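Local coordinates for protein ESSB (Geobacillus thermodenitrificans, PDB 2YNQ) that is an integral membrane component of the type VII secretion system, seen here as its extracellular domain, and binds other copies of itself, at residues Met39-Val42 against Ile43-Glu46; Tyr80-Tyr83 against Ile84-Gln88; Ile134-Glu137 against Ile138-Glu142. All coordinates share one frame; numbering follows the deposited sequence.

Interaction 1: residues Met39-Val42 against Ile43-Glu46; sequences MPYV and IQYE
Ile43 packs against the two residues that lead into helix 41-53. Its CG2 meets SD of Met39 at 3.8 Å, the two side chains crossing at about a right angle, while CG1 lies alongside the Pro40 ring, 3.9 Å from CD. The split follows from the first torsion (chi1 -56°), which sets CG1 beside the backbone N and CG2 beside the carbonyl carbon, one branch for each neighbour. Next to this patch, CG of Gln44 touches CB of Met39 at 3.7 Å. Pro40 is the N-cap residue, and its carbonyl O opens the helical bonding: it accepts a nearly straight bond from Gln44 N (2.9 Å, N-H...O 166°) and a weak, bent one from Ile43 N. Tyr45 N to Tyr41 O and Glu46 N to Val42 O continue the i+4 pattern. At the polar edge, the Gln44 amide stands steeply to the Tyr41 ring, with OE1 near the plane at its edge, 3.9 Å from CD1; NE2 is bonded to Pro36 O and Glu75. The Glu46 carboxylate is held by Ser15 and Thr16 of helix 7-19. Met39 and Ile43 face Tyr12 of that helix and Leu31 of helix 24-31, whereas Tyr41, Gln44 and Tyr45 rest on Met78 of helix 75-85.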
ATOM      1  N   MET D  39      15.249   4.979 -20.201  1.00 49.80           N
ATOM      2  CA  MET D  39      15.935   5.866 -19.290  1.00 47.27           C
ATOM      3  C   MET D  39      17.351   5.389 -18.990  1.00 46.42           C
ATOM      4  O   MET D  39      17.597   4.184 -18.919  1.00 47.02           O
ATOM      5  CB  MET D  39      15.140   5.959 -17.995  1.00 46.15           C
ATOM      6  CG  MET D  39      13.983   6.908 -18.072  1.00 45.09           C
ATOM      7  SD  MET D  39      12.935   6.784 -16.621  1.00 45.86           S
ATOM      8  CE  MET D  39      11.590   7.858 -17.135  1.00 45.00           C
ATOM      9  N   PRO D  40      18.293   6.322 -18.796  1.00 45.01           N
ATOM     10  CA  PRO D  40      19.574   5.897 -18.258  1.00 44.47           C
ATOM     11  C   PRO D  40      19.386   5.244 -16.885  1.00 43.40           C
ATOM     12  O   PRO D  40      18.462   5.589 -16.123  1.00 42.65           O
ATOM     13  CB  PRO D  40      20.333   7.210 -18.117  1.00 44.73           C
ATOM     14  CG  PRO D  40      19.705   8.096 -19.153  1.00 45.28           C
ATOM     15  CD  PRO D  40      18.265   7.765 -19.057  1.00 44.96           C
ATOM     16  N   TYR D  41      20.270   4.309 -16.579  1.00 43.14           N
ATOM     17  CA  TYR D  41      20.194   3.508 -15.372  1.00 41.84           C
ATOM     18  C   TYR D  41      20.076   4.353 -14.092  1.00 40.68           C
ATOM     19  O   TYR D  41      19.247   4.067 -13.224  1.00 40.43           O
ATOM     20  CB  TYR D  41      21.384   2.539 -15.360  1.00 42.91           C
ATOM     21  CG  TYR D  41      21.490   1.660 -14.139  1.00 44.12           C
ATOM     22  CD1 TYR D  41      20.597   0.603 -13.931  1.00 43.93           C
ATOM     23  CD2 TYR D  41      22.487   1.878 -13.193  1.00 43.79           C
ATOM     24  CE1 TYR D  41      20.699  -0.203 -12.813  1.00 43.97           C
ATOM     25  CE2 TYR D  41      22.591   1.068 -12.071  1.00 43.92           C
ATOM     26  CZ  TYR D  41      21.696   0.038 -11.886  1.00 43.82           C
ATOM     27  OH  TYR D  41      21.806  -0.757 -10.772  1.00 44.77           O
ATOM     28  N   VAL D  42      20.836   5.438 -13.990  1.00 40.14           N
ATOM     29  CA  VAL D  42      20.716   6.309 -12.824  1.00 38.43           C
ATOM     30  C   VAL D  42      19.314   6.929 -12.736  1.00 37.99           C
ATOM     31  O   VAL D  42      18.807   7.160 -11.637  1.00 37.70           O
ATOM     32  CB  VAL D  42      21.844   7.397 -12.787  1.00 39.64           C
ATOM     33  CG1 VAL D  42      21.777   8.350 -13.992  1.00 38.43           C
ATOM     34  CG2 VAL D  42      21.839   8.176 -11.459  1.00 38.21           C
ATOM     35  N   ILE D  43      18.681   7.197 -13.879  1.00 37.60           N
ATOM     36  CA  ILE D  43      17.355   7.813 -13.875  1.00 37.13           C
ATOM     37  C   ILE D  43      16.294   6.749 -13.523  1.00 37.55           C
ATOM     38  O   ILE D  43      15.397   6.996 -12.718  1.00 36.54           O
ATOM     39  CB  ILE D  43      17.039   8.543 -15.217  1.00 37.75           C
ATOM     40  CG1 ILE D  43      18.121   9.598 -15.565  1.00 36.89           C
ATOM     41  CG2 ILE D  43      15.631   9.115 -15.221  1.00 37.00           C
ATOM     42  CD1 ILE D  43      18.370  10.705 -14.526  1.00 35.87           C
ATOM     43  N   GLN D  44      16.423   5.554 -14.098  1.00 37.71           N
ATOM     44  CA  GLN D  44      15.625   4.432 -13.631  1.00 37.74           C
ATOM     45  C   GLN D  44      15.716   4.286 -12.102  1.00 37.91           C
ATOM     46  O   GLN D  44      14.705   4.031 -11.441  1.00 37.23           O
ATOM     47  CB  GLN D  44      16.053   3.134 -14.325  1.00 38.41           C
ATOM     48  CG  GLN D  44      15.733   3.071 -15.816  1.00 38.30           C
ATOM     49  CD  GLN D  44      16.350   1.847 -16.463  1.00 38.86           C
ATOM     50  OE1 GLN D  44      17.384   1.354 -16.007  1.00 39.84           O
ATOM     51  NE2 GLN D  44      15.728   1.352 -17.531  1.00 35.29           N
ATOM     52  N   TYR D  45      16.925   4.466 -11.555  1.00 38.46           N
ATOM     53  CA  TYR D  45      17.176   4.371 -10.116  1.00 38.27           C
ATOM     54  C   TYR D  45      16.387   5.410  -9.345  1.00 38.07           C
ATOM     55  O   TYR D  45      15.751   5.090  -8.332  1.00 38.34           O
ATOM     56  CB  TYR D  45      18.673   4.539  -9.808  1.00 38.91           C
ATOM     57  CG  TYR D  45      18.977   4.714  -8.334  1.00 40.08           C
ATOM     58  CD1 TYR D  45      18.823   3.653  -7.449  1.00 40.32           C
ATOM     59  CD2 TYR D  45      19.402   5.948  -7.818  1.00 39.92           C
ATOM     60  CE1 TYR D  45      19.083   3.812  -6.084  1.00 43.08           C
ATOM     61  CE2 TYR D  45      19.669   6.123  -6.455  1.00 40.05           C
ATOM     62  CZ  TYR D  45      19.510   5.048  -5.585  1.00 43.34           C
ATOM     63  OH  TYR D  45      19.762   5.171  -4.218  1.00 42.51           O
ATOM     64  N   GLU D  46      16.443   6.656  -9.822  1.00 37.44           N
ATOM     65  CA  GLU D  46      15.739   7.766  -9.199  1.00 36.42           C
ATOM     66  C   GLU D  46      14.235   7.519  -9.174  1.00 36.14           C
ATOM     67  O   GLU D  46      13.592   7.697  -8.125  1.00 36.26           O
ATOM     68  CB  GLU D  46      16.036   9.101  -9.911  1.00 36.11           C
ATOM     69  CG  GLU D  46      17.478   9.608  -9.758  1.00 36.02           C
ATOM     70  CD  GLU D  46      17.788  10.863 -10.620  1.00 38.24           C
ATOM     71  OE1 GLU D  46      16.862  11.517 -11.156  1.00 36.60           O
ATOM     72  OE2 GLU D  46      18.979  11.208 -10.766  1.00 38.44           O
TER

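Interaction 2: residues Tyr80-Tyr83 against Ile84-Gln88; sequences YWIY and IGRSQ
The carbonyl O of Tyr83 is gripped by two backbone N-H groups: Gln88 N at 2.8 Å, in a nearly straight bond (166°), and Arg86 N in a weak, bent one at 3.2 Å. With Ser87 N bonded to Ile84 O and Ser87 at positive phi (62°), this is a Schellman motif that ends helix 75-85; Gln88 then serves as N-cap of helix 89-99. Before the turn the helical bonding is regular, with Ile84 N to Tyr80 O, Gly85 N to Trp81 O and Arg86 N to Ile82 O.

Two side-chain pairs, Tyr80-Ile84 and Ile82-Arg86, are spaced four residues apart along the chain. CG1 of Ile84 sits over one face of the Tyr80 ring in a CH-pi contact, 3.8 Å from the centroid but shifted toward CE2, while its CD1 reaches Tyr80 OH at 3.7 Å. Tyr80 CG swings anti to the backbone N (chi1 173°), bringing CE2 of the ring over the centre of one face of the Trp81 indole; both rings end in bonds to main-chain oxygens, Tyr80 OH to Leu104 O and Trp81 NE1 to Ser66 O. On another side, the extended Arg86 runs alongside Ile82, whose CG2 lies over one face of the guanidinium, 4.0 Å from NE. The guanidinium donates to Tyr34 O and, weakly, to Leu31 O and Tyr51 OH.

Neutral acceptors thus receive these Arg86 bonds, so its positive charge is probably stabilised by carbonyl and hydroxyl dipoles, tying the end of helix 75-85 to the end of helix 24-31, the loop after it and helix 41-53.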
ATOM      1  N   TYR D  80      10.058  -3.275 -12.561  1.00 36.54           N
ATOM      2  CA  TYR D  80       8.954  -3.821 -11.783  1.00 36.49           C
ATOM      3  C   TYR D  80       8.310  -2.732 -10.920  1.00 36.73           C
ATOM      4  O   TYR D  80       7.103  -2.513 -10.996  1.00 36.94           O
ATOM      5  CB  TYR D  80       9.427  -4.955 -10.889  1.00 36.31           C
ATOM      6  CG  TYR D  80       8.344  -5.425  -9.955  1.00 36.98           C
ATOM      7  CD1 TYR D  80       7.467  -6.427 -10.341  1.00 37.95           C
ATOM      8  CD2 TYR D  80       8.182  -4.861  -8.681  1.00 37.34           C
ATOM      9  CE1 TYR D  80       6.449  -6.866  -9.486  1.00 39.42           C
ATOM     10  CE2 TYR D  80       7.172  -5.297  -7.819  1.00 36.38           C
ATOM     11  CZ  TYR D  80       6.305  -6.300  -8.237  1.00 38.58           C
ATOM     12  OH  TYR D  80       5.289  -6.766  -7.423  1.00 39.50           O
ATOM     13  N   TRP D  81       9.117  -2.048 -10.110  1.00 36.23           N
ATOM     14  CA  TRP D  81       8.568  -1.068  -9.180  1.00 36.34           C
ATOM     15  C   TRP D  81       8.006   0.161  -9.870  1.00 36.29           C
ATOM     16  O   TRP D  81       7.026   0.752  -9.397  1.00 36.46           O
ATOM     17  CB  TRP D  81       9.590  -0.705  -8.092  1.00 36.29           C
ATOM     18  CG  TRP D  81       9.706  -1.844  -7.107  1.00 36.68           C
ATOM     19  CD1 TRP D  81      10.752  -2.713  -6.966  1.00 36.31           C
ATOM     20  CD2 TRP D  81       8.690  -2.276  -6.176  1.00 35.04           C
ATOM     21  NE1 TRP D  81      10.456  -3.649  -5.993  1.00 37.68           N
ATOM     22  CE2 TRP D  81       9.206  -3.388  -5.483  1.00 36.33           C
ATOM     23  CE3 TRP D  81       7.403  -1.814  -5.856  1.00 34.63           C
ATOM     24  CZ2 TRP D  81       8.475  -4.060  -4.490  1.00 36.12           C
ATOM     25  CZ3 TRP D  81       6.676  -2.479  -4.869  1.00 35.05           C
ATOM     26  CH2 TRP D  81       7.217  -3.590  -4.198  1.00 34.94           C
ATOM     27  N   ILE D  82       8.603   0.536 -10.998  1.00 36.18           N
ATOM     28  CA  ILE D  82       8.102   1.658 -11.750  1.00 35.73           C
ATOM     29  C   ILE D  82       6.713   1.316 -12.311  1.00 36.63           C
ATOM     30  O   ILE D  82       5.783   2.145 -12.249  1.00 36.49           O
ATOM     31  CB  ILE D  82       9.077   2.079 -12.880  1.00 35.89           C
ATOM     32  CG1 ILE D  82      10.365   2.680 -12.289  1.00 34.93           C
ATOM     33  CG2 ILE D  82       8.380   3.049 -13.847  1.00 33.65           C
ATOM     34  CD1 ILE D  82      11.561   2.829 -13.291  1.00 30.43           C
ATOM     35  N   TYR D  83       6.552   0.104 -12.834  1.00 36.73           N
ATOM     36  CA  TYR D  83       5.219  -0.289 -13.337  1.00 37.85           C
ATOM     37  C   TYR D  83       4.200  -0.465 -12.237  1.00 37.68           C
ATOM     38  O   TYR D  83       3.013  -0.137 -12.420  1.00 38.42           O
ATOM     39  CB  TYR D  83       5.248  -1.577 -14.145  1.00 38.38           C
ATOM     40  CG  TYR D  83       6.123  -1.552 -15.363  1.00 40.68           C
ATOM     41  CD1 TYR D  83       6.134  -0.462 -16.237  1.00 42.01           C
ATOM     42  CD2 TYR D  83       6.916  -2.658 -15.665  1.00 43.88           C
ATOM     43  CE1 TYR D  83       6.959  -0.471 -17.374  1.00 44.56           C
ATOM     44  CE2 TYR D  83       7.720  -2.684 -16.783  1.00 46.27           C
ATOM     45  CZ  TYR D  83       7.743  -1.586 -17.632  1.00 46.35           C
ATOM     46  OH  TYR D  83       8.554  -1.663 -18.747  1.00 50.37           O
ATOM     47  N   ILE D  84       4.630  -1.030 -11.113  1.00 37.09           N
ATOM     48  CA  ILE D  84       3.749  -1.068  -9.955  1.00 36.79           C
ATOM     49  C   ILE D  84       3.335   0.364  -9.655  1.00 37.24           C
ATOM     50  O   ILE D  84       2.150   0.639  -9.505  1.00 38.21           O
ATOM     51  CB  ILE D  84       4.401  -1.670  -8.699  1.00 36.55           C
ATOM     52  CG1 ILE D  84       4.572  -3.191  -8.834  1.00 35.70           C
ATOM     53  CG2 ILE D  84       3.576  -1.310  -7.479  1.00 35.01           C
ATOM     54  CD1 ILE D  84       3.243  -4.043  -8.801  1.00 32.85           C
ATOM     55  N   GLY D  85       4.302   1.286  -9.603  1.00 37.29           N
ATOM     56  CA  GLY D  85       3.992   2.691  -9.284  1.00 37.00           C
ATOM     57  C   GLY D  85       3.033   3.342 -10.277  1.00 37.38           C
ATOM     58  O   GLY D  85       2.230   4.185  -9.904  1.00 37.92           O
ATOM     59  N   ARG D  86       3.115   2.949 -11.548  1.00 37.41           N
ATOM     60  CA  ARG D  86       2.279   3.555 -12.585  1.00 37.91           C
ATOM     61  C   ARG D  86       0.971   2.792 -12.747  1.00 38.59           C
ATOM     62  O   ARG D  86       0.185   3.088 -13.634  1.00 39.26           O
ATOM     63  CB  ARG D  86       3.020   3.643 -13.929  1.00 37.88           C
ATOM     64  CG  ARG D  86       4.200   4.560 -13.894  1.00 37.24           C
ATOM     65  CD  ARG D  86       4.956   4.681 -15.207  1.00 36.01           C
ATOM     66  NE  ARG D  86       5.865   5.843 -15.148  1.00 37.63           N
ATOM     67  CZ  ARG D  86       6.529   6.352 -16.182  1.00 37.70           C
ATOM     68  NH1 ARG D  86       6.411   5.822 -17.395  1.00 36.64           N
ATOM     69  NH2 ARG D  86       7.303   7.416 -16.002  1.00 38.70           N
ATOM     70  N   SER D  87       0.727   1.827 -11.873  1.00 39.18           N
ATOM     71  CA  SER D  87      -0.496   1.032 -11.928  1.00 40.91           C
ATOM     72  C   SER D  87      -0.585   0.240 -13.230  1.00 40.95           C
ATOM     73  O   SER D  87      -1.651   0.137 -13.832  1.00 42.76           O
ATOM     74  CB  SER D  87      -1.739   1.927 -11.753  1.00 41.46           C
ATOM     75  OG  SER D  87      -1.704   2.585 -10.496  1.00 43.98           O
ATOM     76  N   GLN D  88       0.543  -0.288 -13.671  1.00 40.66           N
ATOM     77  CA  GLN D  88       0.590  -1.150 -14.832  1.00 41.33           C
ATOM     78  C   GLN D  88       0.894  -2.536 -14.302  1.00 41.82           C
ATOM     79  O   GLN D  88       1.971  -3.104 -14.552  1.00 41.39           O
ATOM     80  CB  GLN D  88       1.646  -0.665 -15.825  1.00 40.35           C
ATOM     81  CG  GLN D  88       1.247   0.635 -16.524  1.00 41.78           C
ATOM     82  CD  GLN D  88       2.409   1.257 -17.327  1.00 45.52           C
ATOM     83  OE1 GLN D  88       3.162   2.088 -16.800  1.00 45.76           O
ATOM     84  NE2 GLN D  88       2.570   0.833 -18.590  1.00 43.98           N
TER

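Interaction 3: residues Ile134-Glu137 against Ile138-Glu142; sequences IDQE and IKEYE
Glu137 and Tyr141 lie side by side, one turn apart on the long C-terminal helix 124-152, and point the same way. Every backbone hydrogen bond across the contact is an i to i+4 alpha-helical bond: Ile138 N to Ile134 O (2.8 Å), Lys139 N to Asp135 O, Glu140 N to Gln136 O and Tyr141 N to Glu137 O (3.1 Å), so the four carbonyls of residues 134-137 are all satisfied within the helix. The Glu137 chain leaves anti to the backbone N (chi1 -170°) and stays extended, which carries its carboxylate along the Tyr141 ring, the two planes 25° apart. CG and OE2 each come within 3.5 Å of Tyr141 CE2, while OE2 has its salt-bridge mate in Arg97 NH1. The ring also packs on Ile105 and Val106 of helix 102-118. With an alanine in place of Tyr141, the aliphatic part of Glu137 would probably lose its flank and a gap would open against Ile105 and Val106. Other charges find partners too: Glu140 OE1 pairs with Arg143, Asp135 OD1 makes a long, weak ion pair with Arg113, and Glu142, whose OE1 pairs with Arg145, also packs on Thr58 of the second subunit. On the buried side of the helix, CG2 of Ile134 meets CD1 of Ile138 at 3.6 Å.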
ATOM      1  N   ILE D 134      -7.276 -15.696  -9.749  1.00 71.67           N
ATOM      2  CA  ILE D 134      -6.141 -14.960  -9.169  1.00 68.06           C
ATOM      3  C   ILE D 134      -5.867 -15.411  -7.757  1.00 68.17           C
ATOM      4  O   ILE D 134      -4.730 -15.667  -7.388  1.00 66.21           O
ATOM      5  CB  ILE D 134      -6.341 -13.411  -9.238  1.00 66.86           C
ATOM      6  CG1 ILE D 134      -6.079 -12.911 -10.658  1.00 65.60           C
ATOM      7  CG2 ILE D 134      -5.420 -12.687  -8.270  1.00 64.66           C
ATOM      8  CD1 ILE D 134      -6.742 -11.598 -10.968  1.00 65.69           C
ATOM      9  N   ASP D 135      -6.930 -15.515  -6.976  1.00 71.70           N
ATOM     10  CA  ASP D 135      -6.823 -15.930  -5.593  1.00 74.25           C
ATOM     11  C   ASP D 135      -6.263 -17.338  -5.464  1.00 74.84           C
ATOM     12  O   ASP D 135      -5.521 -17.637  -4.526  1.00 75.08           O
ATOM     13  CB  ASP D 135      -8.184 -15.810  -4.920  1.00 79.96           C
ATOM     14  CG  ASP D 135      -8.549 -14.376  -4.629  1.00 81.92           C
ATOM     15  OD1 ASP D 135      -7.701 -13.643  -4.058  1.00 83.27           O
ATOM     16  OD2 ASP D 135      -9.685 -13.989  -4.958  1.00 87.38           O
ATOM     17  N   GLN D 136      -6.612 -18.187  -6.422  1.00 75.81           N
ATOM     18  CA  GLN D 136      -6.102 -19.547  -6.480  1.00 77.64           C
ATOM     19  C   GLN D 136      -4.597 -19.550  -6.759  1.00 72.80           C
ATOM     20  O   GLN D 136      -3.835 -20.264  -6.103  1.00 73.61           O
ATOM     21  CB  GLN D 136      -6.911 -20.373  -7.507  1.00 82.14           C
ATOM     22  CG  GLN D 136      -6.534 -21.862  -7.624  1.00 87.70           C
ATOM     23  CD  GLN D 136      -6.362 -22.563  -6.275  1.00 92.11           C
ATOM     24  OE1 GLN D 136      -5.231 -22.858  -5.854  1.00 90.00           O
ATOM     25  NE2 GLN D 136      -7.480 -22.820  -5.587  1.00 96.49           N
ATOM     26  N   GLU D 137      -4.163 -18.722  -7.706  1.00 68.42           N
ATOM     27  CA  GLU D 137      -2.727 -18.552  -7.954  1.00 64.54           C
ATOM     28  C   GLU D 137      -1.964 -17.971  -6.760  1.00 62.06           C
ATOM     29  O   GLU D 137      -0.866 -18.430  -6.418  1.00 60.95           O
ATOM     30  CB  GLU D 137      -2.484 -17.704  -9.186  1.00 62.49           C
ATOM     31  CG  GLU D 137      -1.047 -17.705  -9.589  1.00 60.21           C
ATOM     32  CD  GLU D 137      -0.822 -17.134 -10.959  1.00 59.81           C
ATOM     33  OE1 GLU D 137      -1.784 -16.586 -11.547  1.00 59.13           O
ATOM     34  OE2 GLU D 137       0.327 -17.243 -11.446  1.00 60.32           O
ATOM     35  N   ILE D 138      -2.551 -16.966  -6.121  1.00 61.61           N
ATOM     36  CA  ILE D 138      -1.938 -16.373  -4.938  1.00 61.27           C
ATOM     37  C   ILE D 138      -1.794 -17.439  -3.857  1.00 63.98           C
ATOM     38  O   ILE D 138      -0.711 -17.616  -3.303  1.00 62.76           O
ATOM     39  CB  ILE D 138      -2.744 -15.154  -4.419  1.00 62.36           C
ATOM     40  CG1 ILE D 138      -2.481 -13.937  -5.314  1.00 59.98           C
ATOM     41  CG2 ILE D 138      -2.393 -14.853  -2.952  1.00 63.64           C
ATOM     42  CD1 ILE D 138      -3.542 -12.865  -5.228  1.00 61.69           C
ATOM     43  N   LYS D 139      -2.878 -18.167  -3.589  1.00 67.92           N
ATOM     44  CA  LYS D 139      -2.850 -19.200  -2.555  1.00 72.53           C
ATOM     45  C   LYS D 139      -1.823 -20.288  -2.864  1.00 72.00           C
ATOM     46  O   LYS D 139      -1.114 -20.750  -1.971  1.00 73.08           O
ATOM     47  CB  LYS D 139      -4.235 -19.795  -2.299  1.00 78.22           C
ATOM     48  CG  LYS D 139      -4.336 -20.373  -0.903  1.00 85.53           C
ATOM     49  CD  LYS D 139      -5.738 -20.827  -0.521  1.00 93.33           C
ATOM     50  CE  LYS D 139      -5.733 -21.254   0.942  1.00 99.79           C
ATOM     51  NZ  LYS D 139      -7.050 -21.797   1.355  1.00109.44           N
ATOM     52  N   GLU D 140      -1.715 -20.655  -4.138  1.00 68.83           N
ATOM     53  CA  GLU D 140      -0.688 -21.592  -4.569  1.00 69.45           C
ATOM     54  C   GLU D 140       0.731 -21.121  -4.190  1.00 64.31           C
ATOM     55  O   GLU D 140       1.499 -21.894  -3.602  1.00 65.24           O
ATOM     56  CB  GLU D 140      -0.824 -21.899  -6.073  1.00 72.34           C
ATOM     57  CG  GLU D 140      -0.234 -23.247  -6.486  1.00 81.07           C
ATOM     58  CD  GLU D 140      -0.567 -24.360  -5.484  1.00 90.87           C
ATOM     59  OE1 GLU D 140      -1.774 -24.651  -5.304  1.00 97.69           O
ATOM     60  OE2 GLU D 140       0.368 -24.937  -4.864  1.00 92.65           O
ATOM     61  N   TYR D 141       1.062 -19.858  -4.508  1.00 60.45           N
ATOM     62  CA  TYR D 141       2.372 -19.270  -4.169  1.00 57.98           C
ATOM     63  C   TYR D 141       2.534 -19.132  -2.671  1.00 58.85           C
ATOM     64  O   TYR D 141       3.604 -19.403  -2.121  1.00 59.22           O
ATOM     65  CB  TYR D 141       2.572 -17.905  -4.816  1.00 55.23           C
ATOM     66  CG  TYR D 141       2.870 -17.948  -6.283  1.00 53.89           C
ATOM     67  CD1 TYR D 141       4.004 -18.591  -6.769  1.00 55.63           C
ATOM     68  CD2 TYR D 141       2.026 -17.320  -7.193  1.00 51.54           C
ATOM     69  CE1 TYR D 141       4.278 -18.634  -8.140  1.00 58.63           C
ATOM     70  CE2 TYR D 141       2.287 -17.354  -8.552  1.00 52.71           C
ATOM     71  CZ  TYR D 141       3.410 -18.015  -9.017  1.00 56.79           C
ATOM     72  OH  TYR D 141       3.655 -18.030 -10.360  1.00 63.67           O
ATOM     73  N   GLU D 142       1.469 -18.715  -2.010  1.00 61.14           N
ATOM     74  CA  GLU D 142       1.476 -18.651  -0.563  1.00 65.29           C
ATOM     75  C   GLU D 142       1.762 -20.015   0.062  1.00 68.43           C
ATOM     76  O   GLU D 142       2.509 -20.108   1.044  1.00 69.18           O
ATOM     77  CB  GLU D 142       0.169 -18.068  -0.055  1.00 69.23           C
ATOM     78  CG  GLU D 142       0.121 -16.554  -0.139  1.00 70.37           C
ATOM     79  CD  GLU D 142       1.122 -15.917   0.804  1.00 73.74           C
ATOM     80  OE1 GLU D 142       2.303 -15.815   0.418  1.00 70.69           O
ATOM     81  OE2 GLU D 142       0.739 -15.559   1.942  1.00 80.29           O
TER

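Along the chain the three contacts follow in series, each within or at an end of one helix of an all-helical domain: interaction 1 starts helix 41-53, interaction 2 closes helix 75-85, and interaction 3 lies inside helix 124-152. Interactions 1 and 2 have centres about 15 Å apart and touch directly, Gln44 O meeting Ile82 CD1 at 3.8 Å. Interaction 3 stands apart, its centre about 21 Å from that of interaction 2 and about 33 Å from that of interaction 1. Helix 102-118 lies between 80-88 and 134-142, packing on both. Interaction 2 is thus near the chain's centre, with interactions 1 and 3 on opposite sides of it, and the last helix also reaches the second subunit.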